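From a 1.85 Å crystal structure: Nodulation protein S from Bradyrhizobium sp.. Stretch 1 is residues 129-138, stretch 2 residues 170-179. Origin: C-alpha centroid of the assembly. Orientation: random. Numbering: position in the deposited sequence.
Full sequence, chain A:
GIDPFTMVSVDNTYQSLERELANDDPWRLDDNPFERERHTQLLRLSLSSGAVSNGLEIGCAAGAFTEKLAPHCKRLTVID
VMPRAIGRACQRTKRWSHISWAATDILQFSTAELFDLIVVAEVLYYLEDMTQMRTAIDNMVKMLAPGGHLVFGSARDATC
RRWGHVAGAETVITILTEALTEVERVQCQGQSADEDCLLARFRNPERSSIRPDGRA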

# COMPACT_ATOMS: atom_id res chain seq x y z
N ASP A 129 13.64 9.00 3.27
CA ASP A 129 14.94 8.40 2.88
C ASP A 129 14.92 6.91 3.03
O ASP A 129 13.91 6.34 3.49
CB ASP A 129 16.07 9.03 3.70
CG ASP A 129 15.82 8.95 5.20
OD1 ASP A 129 15.56 7.82 5.70
OD2 ASP A 129 15.93 9.99 5.87
N MET A 130 16.04 6.27 2.67
CA MET A 130 16.18 4.81 2.72
C MET A 130 16.25 4.23 4.12
O MET A 130 15.98 3.04 4.31
CB MET A 130 17.45 4.34 1.95
CG MET A 130 17.30 4.00 0.46
SD MET A 130 15.64 3.78 -0.17
CE MET A 130 15.48 5.38 -0.89
N THR A 131 16.70 5.01 5.10
CA THR A 131 16.76 4.54 6.47
C THR A 131 15.34 4.38 7.02
O THR A 131 15.03 3.36 7.64
CB THR A 131 17.59 5.46 7.37
OG1 THR A 131 18.94 5.53 6.90
CG2 THR A 131 17.60 4.96 8.80
N GLN A 132 14.49 5.37 6.75
CA GLN A 132 13.06 5.25 7.07
C GLN A 132 12.36 4.09 6.35
O GLN A 132 11.55 3.41 6.97
CB GLN A 132 12.31 6.56 6.77
CG GLN A 132 12.77 7.70 7.61
CD GLN A 132 12.08 8.98 7.28
OE1 GLN A 132 11.05 9.00 6.58
NE2 GLN A 132 12.60 10.05 7.82
N MET A 133 12.68 3.85 5.07
CA MET A 133 12.07 2.71 4.36
C MET A 133 12.41 1.38 5.03
O MET A 133 11.53 0.58 5.29
CB MET A 133 12.45 2.67 2.90
CG MET A 133 11.91 3.80 2.10
SD MET A 133 11.76 3.44 0.32
CE MET A 133 11.63 5.17 -0.25
N ARG A 134 13.69 1.18 5.33
CA ARG A 134 14.17 0.01 6.06
C ARG A 134 13.47 -0.13 7.41
O ARG A 134 13.08 -1.23 7.79
CB ARG A 134 15.68 0.10 6.30
CG ARG A 134 16.52 0.00 5.05
CD ARG A 134 17.94 -0.46 5.34
NE ARG A 134 18.39 -1.37 4.27
CZ ARG A 134 18.83 -0.97 3.07
NH1 ARG A 134 19.19 -1.88 2.17
NH2 ARG A 134 18.91 0.33 2.76
N THR A 135 13.38 0.96 8.16
CA THR A 135 12.71 0.91 9.45
C THR A 135 11.25 0.44 9.27
O THR A 135 10.79 -0.46 9.96
CB THR A 135 12.70 2.28 10.17
OG1 THR A 135 14.02 2.59 10.63
CG2 THR A 135 11.77 2.26 11.37
N ALA A 136 10.54 1.07 8.36
CA ALA A 136 9.16 0.66 8.05
C ALA A 136 9.07 -0.79 7.58
O ALA A 136 8.17 -1.52 7.94
CB ALA A 136 8.56 1.57 6.99
N ILE A 137 9.98 -1.21 6.72
CA ILE A 137 10.01 -2.58 6.27
C ILE A 137 10.26 -3.51 7.44
O ILE A 137 9.58 -4.52 7.54
CB ILE A 137 11.02 -2.78 5.15
CG1 ILE A 137 10.52 -2.10 3.92
CG2 ILE A 137 11.21 -4.26 4.82
CD1 ILE A 137 11.54 -1.94 2.90
N ASP A 138 11.18 -3.18 8.35
CA ASP A 138 11.47 -4.08 9.48
C ASP A 138 10.20 -4.25 10.31
O ASP A 138 9.92 -5.32 10.86
CB ASP A 138 12.62 -3.56 10.38
CG ASP A 138 13.98 -3.51 9.68
OD1 ASP A 138 14.12 -4.12 8.60
OD2 ASP A 138 14.91 -2.85 10.19
N GLU A 170 11.68 -1.58 -7.36
CA GLU A 170 12.81 -2.49 -7.51
C GLU A 170 13.68 -2.42 -6.26
O GLU A 170 14.11 -3.45 -5.73
CB GLU A 170 13.64 -2.19 -8.77
CG GLU A 170 12.88 -2.30 -10.08
CD GLU A 170 12.25 -0.98 -10.52
OE1 GLU A 170 11.70 -0.29 -9.65
OE2 GLU A 170 12.33 -0.64 -11.73
N THR A 171 13.87 -1.20 -5.77
CA THR A 171 14.65 -0.96 -4.58
C THR A 171 14.03 -1.62 -3.35
O THR A 171 14.73 -2.33 -2.61
CB THR A 171 14.93 0.56 -4.41
OG1 THR A 171 15.76 1.00 -5.50
CG2 THR A 171 15.66 0.82 -3.14
N VAL A 172 12.73 -1.41 -3.14
CA VAL A 172 12.05 -2.03 -2.02
C VAL A 172 12.01 -3.57 -2.12
O VAL A 172 12.27 -4.26 -1.14
CB VAL A 172 10.65 -1.47 -1.83
CG1 VAL A 172 9.90 -2.26 -0.77
CG2 VAL A 172 10.71 0.03 -1.45
N ILE A 173 11.72 -4.10 -3.31
CA ILE A 173 11.71 -5.55 -3.51
C ILE A 173 13.05 -6.14 -3.06
O ILE A 173 13.09 -7.18 -2.39
CB ILE A 173 11.38 -5.92 -4.98
CG1 ILE A 173 9.88 -5.71 -5.25
CG2 ILE A 173 11.74 -7.36 -5.29
CD1 ILE A 173 9.49 -5.78 -6.69
N THR A 174 14.15 -5.45 -3.42
CA THR A 174 15.47 -5.89 -3.02
C THR A 174 15.61 -6.02 -1.52
O THR A 174 16.15 -7.03 -1.03
CB THR A 174 16.57 -4.97 -3.61
OG1 THR A 174 16.54 -5.08 -5.03
CG2 THR A 174 17.99 -5.37 -3.12
N ILE A 175 15.14 -5.01 -0.80
CA ILE A 175 15.25 -4.93 0.66
C ILE A 175 14.30 -5.95 1.30
O ILE A 175 14.67 -6.66 2.24
CB ILE A 175 14.91 -3.52 1.18
CG1 ILE A 175 15.96 -2.49 0.70
CG2 ILE A 175 14.80 -3.52 2.71
CD1 ILE A 175 15.58 -1.02 1.00
N LEU A 176 13.08 -6.01 0.77
CA LEU A 176 12.12 -7.01 1.23
C LEU A 176 12.68 -8.42 1.15
O LEU A 176 12.46 -9.21 2.06
CB LEU A 176 10.82 -6.92 0.43
CG LEU A 176 9.91 -5.76 0.74
CD1 LEU A 176 8.75 -5.67 -0.25
CD2 LEU A 176 9.39 -5.88 2.13
N THR A 177 13.41 -8.71 0.07
CA THR A 177 13.93 -10.04 -0.22
C THR A 177 15.00 -10.54 0.81
O THR A 177 15.24 -11.76 0.92
CB THR A 177 14.49 -10.14 -1.70
OG1 THR A 177 13.47 -9.73 -2.63
CG2 THR A 177 14.96 -11.59 -2.04
N GLU A 178 15.62 -9.61 1.53
CA GLU A 178 16.62 -9.91 2.56
C GLU A 178 15.98 -10.57 3.77
O GLU A 178 16.62 -11.32 4.49
CB GLU A 178 17.33 -8.62 3.06
CG GLU A 178 18.13 -7.83 1.99
CD GLU A 178 18.42 -6.37 2.39
OE1 GLU A 178 18.80 -5.58 1.50
OE2 GLU A 178 18.28 -6.02 3.58
N ALA A 179 14.71 -10.23 4.02
CA ALA A 179 13.98 -10.78 5.16
C ALA A 179 12.90 -11.82 4.76
O ALA A 179 12.54 -12.70 5.55
CB ALA A 179 13.36 -9.64 5.97

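The helix of 130-138 packs beside the helix that carries Thr 171 to Leu 176. Their N-to-C directions differ by 44°, and their axes come no closer than 10.5 Å. That spacing leaves room for side chains between the backbones.

Ile 137 is the main bump. It points toward the second helix and enters a hollow lined by Val 172, Ile 175 and Leu 176. Ile 137 CD1 lies 3.6 Å from Ile 175 CG2 and 4.0 Å from Val 172 CG1. Ile 137 CG2 lies 3.6 Å from Leu 176 CD2. One isoleucine thus touches three neighbours, all through apolar carbons.

Ile 175 is the answering bump. It points toward the first helix and fits between Ile 137 and Arg 134. The arginine starts out sideways, but its end reaches the second helix. Ile 175 CG1 lies over one face of the guanidinium, 3.6 Å from Arg 134 NH1. Glu 178 sits at the guanidinium edge. Glu 178 OE1 is 3.8 Å from Arg 134 NH1, a long salt bridge.

Toward the start of the first helix the packing is looser. Met 133 SD lies 4.0 Å from Val 172 CG2, and Met 130 SD lies 4.2 Å from Thr 171 CG2. No hydrogen bond crosses the contact; apart from the long salt bridge, it is made of side chains packed against each other.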